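Local coordinates for C-1-tetrahydrofolate synthase, cytoplasmic, putative (Trypanosoma brucei, PDB 4CJX), which probably oxidises methylenetetrahydrofolate with NADP+ and hydrolyses the resulting methenyl form, working as a homodimer in one-carbon metabolism, at residues E173-C177 / S178-I182; G275-F279 / D280-K284; I118-Q121 / L122-P126; G241-G245 / E246-L250; V149-G152 / Q153-I156. All coordinates share one frame; numbering follows the deposited sequence. Where two conformers were deposited one is given.

Interaction 1. Residues E173-C177 / S178-I182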
# COMPACT_ATOMS: atom_id res chain seq x y z
N GLU B 173 -3.28 -18.19 1.55
CA GLU B 173 -3.28 -19.60 1.97
C GLU B 173 -4.17 -20.47 1.06
O GLU B 173 -3.81 -21.62 0.75
CB GLU B 173 -3.71 -19.71 3.44
CG GLU B 173 -3.89 -21.13 3.97
CD GLU B 173 -2.59 -21.94 4.09
OE1 GLU B 173 -1.48 -21.36 4.05
OE2 GLU B 173 -2.70 -23.17 4.22
N LEU B 174 -5.32 -19.95 0.65
CA LEU B 174 -6.17 -20.70 -0.25
C LEU B 174 -5.56 -20.83 -1.66
O LEU B 174 -5.69 -21.88 -2.27
CB LEU B 174 -7.58 -20.11 -0.28
CG LEU B 174 -8.30 -20.38 1.05
CD1 LEU B 174 -9.61 -19.66 1.09
CD2 LEU B 174 -8.55 -21.86 1.29
N LEU B 175 -4.87 -19.79 -2.14
CA LEU B 175 -4.08 -19.90 -3.40
C LEU B 175 -2.96 -20.95 -3.31
O LEU B 175 -2.71 -21.72 -4.24
CB LEU B 175 -3.53 -18.55 -3.84
CG LEU B 175 -4.61 -17.57 -4.31
CD1 LEU B 175 -4.04 -16.18 -4.55
CD2 LEU B 175 -5.31 -18.05 -5.58
N ARG B 176 -2.30 -20.99 -2.17
CA ARG B 176 -1.26 -21.98 -1.89
C ARG B 176 -1.84 -23.41 -1.96
O ARG B 176 -1.24 -24.33 -2.54
CB ARG B 176 -0.70 -21.69 -0.51
CG ARG B 176 0.53 -22.45 -0.11
CD ARG B 176 0.74 -22.26 1.39
NE ARG B 176 1.98 -22.87 1.85
CZ ARG B 176 2.39 -22.86 3.12
NH1 ARG B 176 1.65 -22.28 4.07
NH2 ARG B 176 3.54 -23.44 3.45
N CYS B 177 -3.01 -23.58 -1.33
CA CYS B 177 -3.71 -24.86 -1.32
C CYS B 177 -4.10 -25.29 -2.74
O CYS B 177 -3.98 -26.47 -3.09
CB CYS B 177 -4.97 -24.79 -0.45
SG CYS B 177 -4.68 -24.65 1.32
N SER B 178 -4.58 -24.34 -3.54
CA SER B 178 -4.90 -24.63 -4.92
C SER B 178 -3.62 -25.11 -5.62
O SER B 178 -3.61 -26.13 -6.31
CB SER B 178 -5.53 -23.41 -5.63
OG SER B 178 -4.57 -22.42 -6.02
N GLY B 179 -2.53 -24.38 -5.38
CA GLY B 179 -1.26 -24.60 -6.08
C GLY B 179 -1.14 -23.90 -7.43
O GLY B 179 -0.23 -24.18 -8.17
N VAL B 180 -2.03 -22.97 -7.75
CA VAL B 180 -1.91 -22.22 -9.01
C VAL B 180 -0.66 -21.32 -9.06
O VAL B 180 -0.22 -20.77 -8.04
CB VAL B 180 -3.14 -21.35 -9.34
CG1 VAL B 180 -4.39 -22.23 -9.42
CG2 VAL B 180 -3.30 -20.22 -8.34
N GLU B 181 -0.10 -21.17 -10.25
CA GLU B 181 1.01 -20.25 -10.46
C GLU B 181 0.47 -18.82 -10.35
O GLU B 181 -0.65 -18.54 -10.76
CB GLU B 181 1.63 -20.51 -11.85
CG GLU B 181 2.85 -19.65 -12.16
CD GLU B 181 4.09 -20.00 -11.33
OE1 GLU B 181 4.24 -21.18 -10.93
OE2 GLU B 181 4.93 -19.10 -11.10
N ILE B 182 1.26 -17.93 -9.76
CA ILE B 182 0.89 -16.52 -9.64
C ILE B 182 1.80 -15.59 -10.47
O ILE B 182 1.32 -14.61 -11.05
CB ILE B 182 0.90 -16.08 -8.16
CG1 ILE B 182 -0.24 -16.80 -7.41
CG2 ILE B 182 0.73 -14.58 -8.02
CD1 ILE B 182 -0.23 -16.57 -5.92
O HOH W 1 -0.15 -21.31 -5.55
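S178 closes the last turn of helix 166-178 by folding its side chain back onto the carbonyl of L175. Its CB is 3.6 Å from L175 O and 3.7 Å from L174 O, and chi1 of 79° swings the hydroxyl between the backbone N and the carbonyl carbon. There S178 OG donates to L175 O over 2.7 Å. The same hydroxyl oxygen accepts a nearly straight bond from V180 N (3.1 Å, 173°), so one small group serves the helix and the chain that leaves it. L175 O is gripped in turn by G179 N at 2.9 Å, from the same face of the carbonyl plane as S178 OG, and a water also donates to it while bridging to V180 O. The regular helical bond from S178 N to L174 O spans 3.0 Å.

Apolar contacts continue the turn. L175 CD2 meets V180 CG2 at 4.0 Å, and the other methyl, L175 CD1, touches I182 CD1. Around this end, L174 packs on V296 and V299 of helix 296-316, while S178 and V180 rest on Y288 of strand 288-289. G179 is the first residue to leave helical angles, with positive phi (85°). The arrangement is a helix C-terminus ended by a glycine in the left-handed helical region, with S178 forming an ST turn into the loop before strand 186-190.

Interaction 2. Residues G275-F279 / D280-K284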
# COMPACT_ATOMS: atom_id res chain seq x y z
N GLY B 275 -21.76 -14.46 -1.15
CA GLY B 275 -20.49 -14.04 -1.67
C GLY B 275 -20.66 -13.06 -2.80
O GLY B 275 -21.80 -12.82 -3.27
N ASP B 276 -19.54 -12.50 -3.26
CA ASP B 276 -19.51 -11.61 -4.42
C ASP B 276 -19.72 -12.30 -5.76
O ASP B 276 -20.11 -11.66 -6.74
CB ASP B 276 -18.16 -10.88 -4.48
CG ASP B 276 -18.00 -9.83 -3.39
OD1 ASP B 276 -18.85 -9.68 -2.48
OD2 ASP B 276 -17.00 -9.13 -3.45
N VAL B 277 -19.43 -13.61 -5.81
CA VAL B 277 -19.39 -14.33 -7.07
C VAL B 277 -20.69 -15.12 -7.34
O VAL B 277 -21.23 -15.76 -6.43
CB VAL B 277 -18.21 -15.32 -7.09
CG1 VAL B 277 -18.17 -16.14 -8.37
CG2 VAL B 277 -16.87 -14.57 -6.92
N CYS B 278 -21.17 -15.05 -8.57
CA CYS B 278 -22.22 -15.98 -9.06
C CYS B 278 -21.64 -17.38 -9.22
O CYS B 278 -21.25 -17.80 -10.30
CB CYS B 278 -22.84 -15.47 -10.37
SG CYS B 278 -23.51 -13.80 -10.20
N PHE B 279 -21.62 -18.10 -8.11
CA PHE B 279 -20.88 -19.35 -7.98
C PHE B 279 -21.40 -20.43 -8.91
O PHE B 279 -20.64 -21.19 -9.48
CB PHE B 279 -20.99 -19.78 -6.52
CG PHE B 279 -20.38 -21.11 -6.18
CD1 PHE B 279 -21.13 -22.29 -6.30
CD2 PHE B 279 -19.11 -21.18 -5.60
CE1 PHE B 279 -20.59 -23.50 -5.93
CE2 PHE B 279 -18.58 -22.39 -5.21
CZ PHE B 279 -19.31 -23.56 -5.37
N ASP B 280 -22.72 -20.48 -9.09
CA ASP B 280 -23.32 -21.56 -9.86
C ASP B 280 -22.84 -21.54 -11.31
O ASP B 280 -22.54 -22.55 -11.87
CB ASP B 280 -24.86 -21.55 -9.75
CG ASP B 280 -25.35 -21.89 -8.33
OD1 ASP B 280 -24.57 -22.41 -7.52
OD2 ASP B 280 -26.54 -21.64 -8.00
N VAL B 281 -22.69 -20.36 -11.89
CA VAL B 281 -22.15 -20.24 -13.25
C VAL B 281 -20.61 -20.26 -13.24
O VAL B 281 -19.98 -20.88 -14.10
CB VAL B 281 -22.69 -18.96 -13.93
CG1 VAL B 281 -22.14 -18.81 -15.33
CG2 VAL B 281 -24.21 -18.99 -13.97
N ALA B 282 -20.01 -19.56 -12.27
CA ALA B 282 -18.53 -19.48 -12.16
C ALA B 282 -17.87 -20.83 -12.03
O ALA B 282 -16.80 -21.04 -12.62
CB ALA B 282 -18.09 -18.59 -11.00
N ARG B 283 -18.50 -21.75 -11.29
CA ARG B 283 -17.95 -23.09 -11.08
C ARG B 283 -17.88 -23.91 -12.37
O ARG B 283 -17.14 -24.87 -12.42
CB ARG B 283 -18.72 -23.86 -10.00
CG ARG B 283 -20.06 -24.41 -10.47
CD ARG B 283 -20.84 -25.14 -9.39
NE ARG B 283 -20.08 -26.22 -8.74
CZ ARG B 283 -20.56 -26.95 -7.74
NH1 ARG B 283 -21.79 -26.75 -7.29
NH2 ARG B 283 -19.82 -27.91 -7.19
N LYS B 284 -18.60 -23.55 -13.42
CA LYS B 284 -18.48 -24.31 -14.66
C LYS B 284 -17.31 -23.85 -15.51
O LYS B 284 -16.98 -24.49 -16.49
CB LYS B 284 -19.74 -24.18 -15.55
CG LYS B 284 -21.06 -24.43 -14.87
CD LYS B 284 -21.23 -25.86 -14.39
CE LYS B 284 -22.46 -25.94 -13.49
NZ LYS B 284 -22.91 -27.31 -13.10
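Backbone hydrogen bonds start the short helix 279-282, with C278 at its N-cap position. C278 O accepts from A282 N over 2.9 Å and takes a second, weak bond from V281 N. One residue on, R283 N donates to F279 O, also over 2.9 Å. C278 is in addition the centre of an inverse gamma turn, which bends the incoming chain into the helix.

Among apolar contacts, A282 CB sits 3.6 Å from V277 CG1, joining the residue before the turn to the first full turn of helix. A282 also packs on I289, and V277 on V243.

The flat groups meet beside the helix. F279 CG stands anti to the backbone N (chi1 175°), which places the ring beside the side chain of R283. That side chain, bent at chi3, crosses it obliquely, and the ring atom F279 CE1 lies over one face of the guanidinium, 3.7 Å from R283 NH1 and offset toward the rim. The two planes are 57° apart, so the groups are inclined rather than stacked. D280 OD1 approaches the ring at its edge, 3.7 Å from F279 CD1, with the carboxylate turned 73° from the ring.

The negative oxygen D280 OD1 thus meets the positive, hydrogen-bearing rim of the phenyl ring, while CE1 lies against the guanidinium face; the setting is probably mildly favourable, and D280 and R283 do not bond to each other.

Interaction 3. Residues I118-Q121 / L122-P126. With 9L9 ((2S)-2-[[4-[[2,4-bis(azanyl)-6-oxidanylidene-1H-pyrimidin-5-yl]carbamoylamino]phenyl]carbonylamino]pentanedioic acid), chain G.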
# COMPACT_ATOMS: atom_id res chain seq x y z
N ILE B 118 -4.49 -8.43 20.27
CA ILE B 118 -5.71 -7.65 20.44
C ILE B 118 -6.44 -7.44 19.11
O ILE B 118 -5.89 -6.88 18.16
CB ILE B 118 -5.40 -6.26 21.04
CG1 ILE B 118 -4.77 -6.41 22.42
CG2 ILE B 118 -6.65 -5.40 21.10
CD1 ILE B 118 -4.09 -5.15 22.93
N VAL B 119 -7.69 -7.87 19.08
CA VAL B 119 -8.54 -7.76 17.91
C VAL B 119 -9.70 -6.81 18.24
O VAL B 119 -10.48 -7.06 19.17
CB VAL B 119 -9.08 -9.14 17.48
CG1 VAL B 119 -10.22 -9.01 16.46
CG2 VAL B 119 -7.98 -10.02 16.91
N VAL B 120 -9.81 -5.73 17.48
CA VAL B 120 -10.93 -4.80 17.63
C VAL B 120 -11.86 -5.07 16.45
O VAL B 120 -11.56 -4.67 15.33
CB VAL B 120 -10.47 -3.32 17.68
CG1 VAL B 120 -11.66 -2.36 17.69
CG2 VAL B 120 -9.55 -3.06 18.87
N GLN B 121 -12.96 -5.77 16.69
CA GLN B 121 -13.86 -6.18 15.61
C GLN B 121 -14.49 -4.98 14.90
O GLN B 121 -15.06 -4.09 15.52
CB GLN B 121 -14.92 -7.16 16.14
CG GLN B 121 -15.74 -7.88 15.06
CD GLN B 121 -14.97 -8.92 14.26
OE1 GLN B 121 -13.98 -9.49 14.72
NE2 GLN B 121 -15.47 -9.20 13.07
N LEU B 122 -14.32 -4.93 13.58
CA LEU B 122 -14.88 -3.88 12.75
C LEU B 122 -16.14 -4.43 12.07
O LEU B 122 -16.24 -5.64 11.81
CB LEU B 122 -13.85 -3.45 11.69
CG LEU B 122 -12.41 -3.15 12.12
CD1 LEU B 122 -11.53 -2.80 10.91
CD2 LEU B 122 -12.39 -2.02 13.12
N PRO B 123 -17.08 -3.54 11.70
CA PRO B 123 -16.97 -2.09 11.82
C PRO B 123 -17.21 -1.61 13.25
O PRO B 123 -17.94 -2.26 14.00
CB PRO B 123 -18.08 -1.58 10.88
CG PRO B 123 -19.07 -2.71 10.82
CD PRO B 123 -18.26 -3.96 10.91
N LEU B 124 -16.55 -0.52 13.62
CA LEU B 124 -16.86 0.20 14.84
C LEU B 124 -18.11 1.08 14.64
O LEU B 124 -18.48 1.37 13.51
CB LEU B 124 -15.66 1.05 15.26
CG LEU B 124 -14.50 0.23 15.84
CD1 LEU B 124 -13.25 1.11 15.95
CD2 LEU B 124 -14.87 -0.37 17.20
N PRO B 125 -18.76 1.49 15.74
CA PRO B 125 -19.88 2.40 15.60
C PRO B 125 -19.44 3.72 14.96
O PRO B 125 -18.35 4.22 15.26
CB PRO B 125 -20.35 2.62 17.03
CG PRO B 125 -19.24 2.15 17.90
CD PRO B 125 -18.56 1.07 17.13
N PRO B 126 -20.29 4.29 14.09
CA PRO B 126 -19.98 5.51 13.34
C PRO B 126 -19.34 6.63 14.15
O PRO B 126 -18.37 7.21 13.70
CB PRO B 126 -21.35 5.93 12.81
CG PRO B 126 -22.05 4.63 12.58
CD PRO B 126 -21.59 3.71 13.68
N2A 9L9 G . -10.80 -6.48 13.43
N1 9L9 G . -12.59 -7.04 11.90
C2 9L9 G . -11.36 -7.36 12.39
N3 9L9 G . -10.63 -8.45 11.95
C4 9L9 G . -11.30 -9.19 10.96
O4A 9L9 G . -10.64 -10.14 10.58
N5A 9L9 G . -13.22 -9.75 9.58
C5 9L9 G . -12.56 -8.88 10.42
C6 9L9 G . -13.18 -7.79 10.95
N7 9L9 G . -14.50 -7.40 10.45
O8A 9L9 G . -13.41 -11.47 11.06
N9 9L9 G . -14.33 -11.66 9.02
C1B 9L9 G . -14.82 -12.93 9.10
C2B 9L9 G . -15.70 -13.35 8.07
C3B 9L9 G . -16.27 -14.62 8.07
C4B 9L9 G . -16.00 -15.53 9.10
C5B 9L9 G . -15.08 -15.13 10.10
C6B 9L9 G . -14.51 -13.85 10.11
C7B 9L9 G . -16.57 -16.93 9.05
O7B 9L9 G . -15.93 -17.81 9.56
CAW 9L9 G . -13.65 -10.97 9.98
N 9L9 G . -17.71 -17.23 8.38
CA 9L9 G . -18.25 -18.57 8.19
C 9L9 G . -17.96 -19.00 6.78
OXT 9L9 G . -17.77 -18.10 5.94
CB 9L9 G . -19.75 -18.67 8.33
CG 9L9 G . -20.31 -17.60 9.25
CD 9L9 G . -21.70 -17.98 9.64
OE1 9L9 G . -21.86 -19.08 10.18
OE2 9L9 G . -22.63 -17.20 9.40
O 9L9 G . -17.94 -20.21 6.45
O HOH W 2 -17.88 -7.78 11.79
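The chain leaves strand 117-120 at V120 and runs on extended through Q121 and L122 to a cis peptide bond before P123. No hydrogen bond links the two segments directly; the inhibitor uses their backbone polar groups instead. Its amino nitrogen N2A donates to V120 O over 2.7 Å. Its ring nitrogen N1 accepts from L122 N in an almost straight bond (3.2 Å, 171°). The second amino group of the inhibitor, N7, donates to L122 O over 2.8 Å. Three bonds in a row thus read the diaminopyrimidine along one side.

Of the side chains, Q121 stands with CG anti to the backbone N and bends at chi2 (71°), laying its amide over one face of the pyrimidine: Q121 NE2 is 3.4 Å from C6 of the inhibitor. Q121 NE2 also donates to a water that in turn donates to L122 O, while Q121 OE1 is hydrogen-bonded to K77 NZ, which also bonds the inhibitor. V120 CG1 meets L124 CD2 at 3.8 Å.

V119 packs on L59 and T61 of the adjacent strand 58-64, I118 on helix 99-110, and Q121 on Y73 and V74 of helix 68-83, which places the pocket at the end of this edge strand.

Interaction 4. Residues G241-G245 / E246-L250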
# COMPACT_ATOMS: atom_id res chain seq x y z
N GLY B 241 -23.40 -11.13 -6.01
CA GLY B 241 -23.63 -11.26 -7.44
C GLY B 241 -22.89 -10.25 -8.29
O GLY B 241 -23.24 -10.05 -9.45
N LEU B 242 -21.86 -9.62 -7.74
CA LEU B 242 -21.13 -8.63 -8.48
C LEU B 242 -20.37 -9.29 -9.64
O LEU B 242 -20.41 -8.78 -10.75
CB LEU B 242 -20.12 -7.89 -7.59
CG LEU B 242 -19.14 -6.96 -8.30
CD1 LEU B 242 -19.92 -5.82 -8.93
CD2 LEU B 242 -18.11 -6.40 -7.33
N VAL B 243 -19.66 -10.37 -9.35
CA VAL B 243 -18.88 -11.07 -10.36
C VAL B 243 -19.73 -12.13 -11.05
O VAL B 243 -19.94 -13.22 -10.52
CB VAL B 243 -17.60 -11.71 -9.77
CG1 VAL B 243 -16.79 -12.42 -10.85
CG2 VAL B 243 -16.76 -10.64 -9.08
N ARG B 244 -20.20 -11.77 -12.25
CA ARG B 244 -20.93 -12.68 -13.12
C ARG B 244 -20.09 -13.87 -13.53
O ARG B 244 -18.94 -13.74 -13.88
CB ARG B 244 -21.38 -11.96 -14.38
CG ARG B 244 -22.70 -11.22 -14.25
CD ARG B 244 -22.62 -10.07 -13.28
NE ARG B 244 -23.57 -9.00 -13.56
CZ ARG B 244 -23.61 -7.83 -12.89
NH1 ARG B 244 -22.74 -7.57 -11.89
NH2 ARG B 244 -24.52 -6.92 -13.22
N GLY B 245 -20.69 -15.06 -13.49
CA GLY B 245 -20.00 -16.26 -13.87
C GLY B 245 -19.43 -16.29 -15.27
O GLY B 245 -18.36 -16.88 -15.51
N GLU B 246 -20.14 -15.64 -16.20
CA GLU B 246 -19.79 -15.71 -17.61
C GLU B 246 -18.59 -14.81 -17.91
O GLU B 246 -18.02 -14.91 -18.96
CB GLU B 246 -20.98 -15.32 -18.51
CG GLU B 246 -21.65 -13.99 -18.16
CD GLU B 246 -22.82 -14.11 -17.14
OE1 GLU B 246 -22.87 -15.07 -16.29
OE2 GLU B 246 -23.69 -13.19 -17.19
N TRP B 247 -18.23 -13.92 -17.00
CA TRP B 247 -16.99 -13.16 -17.18
C TRP B 247 -15.76 -13.98 -16.85
O TRP B 247 -14.65 -13.63 -17.23
CB TRP B 247 -16.99 -11.94 -16.27
CG TRP B 247 -18.13 -11.02 -16.44
CD1 TRP B 247 -18.99 -10.92 -17.53
CD2 TRP B 247 -18.50 -10.00 -15.54
NE1 TRP B 247 -19.90 -9.92 -17.30
CE2 TRP B 247 -19.62 -9.34 -16.09
CE3 TRP B 247 -18.00 -9.57 -14.30
CZ2 TRP B 247 -20.24 -8.29 -15.44
CZ3 TRP B 247 -18.62 -8.53 -13.67
CH2 TRP B 247 -19.71 -7.89 -14.24
N ILE B 248 -15.91 -15.06 -16.11
CA ILE B 248 -14.74 -15.76 -15.58
C ILE B 248 -13.99 -16.40 -16.72
O ILE B 248 -14.59 -17.09 -17.52
CB ILE B 248 -15.15 -16.86 -14.58
CG1 ILE B 248 -15.90 -16.25 -13.38
CG2 ILE B 248 -13.93 -17.66 -14.12
CD1 ILE B 248 -15.10 -15.28 -12.54
N LYS B 249 -12.67 -16.18 -16.77
CA LYS B 249 -11.80 -16.76 -17.78
C LYS B 249 -11.67 -18.26 -17.52
O LYS B 249 -11.49 -18.71 -16.37
CB LYS B 249 -10.40 -16.11 -17.73
CG LYS B 249 -9.40 -16.68 -18.73
CD LYS B 249 -8.04 -16.06 -18.54
CE LYS B 249 -7.00 -16.73 -19.40
NZ LYS B 249 -5.79 -15.87 -19.46
N LEU B 250 -11.76 -19.03 -18.60
CA LEU B 250 -11.75 -20.48 -18.49
C LEU B 250 -10.45 -20.91 -17.82
O LEU B 250 -9.38 -20.54 -18.25
CB LEU B 250 -11.92 -21.15 -19.88
CG LEU B 250 -13.21 -20.78 -20.64
CD1 LEU B 250 -13.22 -21.25 -22.08
CD2 LEU B 250 -14.38 -21.38 -19.90
O HOH W 3 -23.54 -15.24 -13.61
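W247 lays its indole alongside the chain of R244, the two side chains pointing the same way. R244 CB sits over the face of the five-membered ring, 3.7 Å from its centroid and only 13° off the normal, a CH-pi contact. The bend at chi2 of R244 (66°) keeps the chain alongside the indole, with R244 CD 3.7 Å from W247 CZ2. The guanidinium lies past the CZ2-CH2 edge of the ring, near-parallel to the indole (18°) and with W247 CZ2 over one of its faces. R244 NH1 then donates to L242 O over 2.9 Å, with the oxygen in the guanidinium plane, and this bond fixes the rotation of the group. L242 O also lies 3.4 Å from W247 CZ3.

G245, the third residue with much of its surface covered, begins the 3-10 turn that carries E246 and W247 in the loop between strands 232-235 and 253-256 of the nucleotide-binding domain, whose parallel sheet is of the Rossmann type. Successive bonds characteristic of that turn run from W247 N to R244 O (3.2 Å) and from I248 N to G245 O (3.1 Å). A water accepts from G245 N and donates to E246 OE1, joining the start of the turn to a carboxylate whose other oxygen, E246 OE2, rests on R244 CG.

V243 CG1 meets I248 CD1 at 3.7 Å, the side chains crossing at about a right angle. The indole packs on I223, A224 and V227 of helix 220-228, while I248 reaches A282 of helix 279-282.

Interaction 5. Residues V149-G152 / Q153-I156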
# COMPACT_ATOMS: atom_id res chain seq x y z
N VAL B 149 2.46 1.13 11.06
CA VAL B 149 3.79 0.53 11.20
C VAL B 149 3.79 -0.93 10.74
O VAL B 149 4.78 -1.41 10.21
CB VAL B 149 4.37 0.70 12.63
CG1 VAL B 149 3.65 -0.18 13.63
CG2 VAL B 149 5.87 0.43 12.64
N ASN B 150 2.68 -1.64 10.88
CA ASN B 150 2.64 -3.03 10.44
C ASN B 150 2.21 -3.24 8.95
O ASN B 150 2.85 -3.98 8.19
CB ASN B 150 1.77 -3.81 11.40
CG ASN B 150 2.41 -3.97 12.78
OD1 ASN B 150 3.63 -4.00 12.92
ND2 ASN B 150 1.59 -4.07 13.80
N VAL B 151 1.16 -2.57 8.54
CA VAL B 151 0.71 -2.66 7.18
C VAL B 151 1.78 -2.05 6.24
O VAL B 151 1.99 -2.57 5.16
CB VAL B 151 -0.69 -2.01 7.00
CG1 VAL B 151 -0.58 -0.49 6.94
CG2 VAL B 151 -1.35 -2.55 5.76
N GLY B 152 2.48 -1.01 6.67
CA GLY B 152 3.55 -0.41 5.87
C GLY B 152 4.75 -1.29 5.55
O GLY B 152 5.65 -0.85 4.85
N GLN B 153 4.76 -2.53 6.06
CA GLN B 153 5.83 -3.50 5.82
C GLN B 153 5.60 -4.45 4.67
O GLN B 153 6.52 -5.11 4.20
CB GLN B 153 5.95 -4.42 7.03
CG GLN B 153 6.14 -3.72 8.32
CD GLN B 153 7.50 -4.04 8.82
OE1 GLN B 153 8.46 -3.41 8.42
NE2 GLN B 153 7.60 -5.11 9.59
N LEU B 154 4.35 -4.56 4.25
CA LEU B 154 3.97 -5.66 3.36
C LEU B 154 4.65 -5.50 2.02
O LEU B 154 4.94 -6.48 1.37
CB LEU B 154 2.46 -5.74 3.22
CG LEU B 154 1.65 -6.00 4.51
CD1 LEU B 154 0.19 -6.22 4.16
CD2 LEU B 154 2.15 -7.18 5.32
N HIS B 155 4.93 -4.26 1.62
CA HIS B 155 5.50 -4.01 0.30
C HIS B 155 7.00 -4.28 0.22
O HIS B 155 7.57 -4.32 -0.88
CB HIS B 155 5.21 -2.58 -0.13
CG HIS B 155 6.07 -1.56 0.54
ND1 HIS B 155 5.80 -1.06 1.79
CD2 HIS B 155 7.22 -0.97 0.13
CE1 HIS B 155 6.75 -0.20 2.13
NE2 HIS B 155 7.61 -0.12 1.13
N ILE B 156 7.65 -4.46 1.38
CA ILE B 156 9.08 -4.75 1.41
C ILE B 156 9.29 -6.23 1.08
O ILE B 156 9.10 -7.09 1.94
CB ILE B 156 9.71 -4.51 2.81
CG1 ILE B 156 9.28 -3.16 3.41
CG2 ILE B 156 11.23 -4.63 2.75
CD1 ILE B 156 9.62 -1.98 2.55
O HOH W 4 2.95 -1.95 2.49
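With chi1 of 76°, H155 holds its imidazole between its own backbone N and carbonyl carbon, turned back so that G152 O lies at the ring edge, 3.0 Å from H155 CE1. Q153 takes the other course: chi1 of -55° sets its CG beside the backbone N, where Q153 CG rests 3.3 Å from V149 O and close to N150 O as well. Q153 CG thus lies against the V149 and N150 oxygens at the end of helix 148-151, and the edge of H155 meets G152 O just beyond it.

The backbone itself turns twice. Q153 N donates to N150 O over 3.2 Å, and L154 N to V151 O, also over 3.2 Å and almost straight (174°). The second bond closes a type I beta turn from V151 to L154, and another type I turn, from Q153 to I156, follows directly. V151 O is also given a bond by a water at 2.9 Å; the same water lies in the imidazole plane, hydrogen-bonded to H155 ND1, and ties the helix end to the second turn. The leucine adds a looser apolar touch, L154 CD1 to V151 CG2 at 4.3 Å.

N150 ND2 is hydrogen-bonded to D142 and to the carbonyl of P139, which fixes the helix to the segment before it. L154 packs on P199 and T202 of helix 197-206, and across the dimer interface V149 meets V149 of the second subunit, V151 its G152 and H155 its L198, so the turn lies between helix 197-206 and the partner chain.

How the interactions relate
From the N terminus, interaction 3 comes first, where strand 117-120 of the folate-binding catalytic domain runs into its loop at the inhibitor. Interaction 5 follows at the end of helix 148-151 on the dimer interface, and interaction 1 ends the next helix, 166-178, before strand 186-190. Interactions 4 and 2 come last. All five are local contacts in series; none nests within or crosses another. Only interactions 2 and 4 touch: C278 N and V243 O, and V243 N and D276 O, are each 2.9 Å apart, probable hydrogen bonds that join the loop before strand 253-256 to the entry of helix 279-282. Interaction 3 remains about 9 Å from interaction 5, nearest atoms.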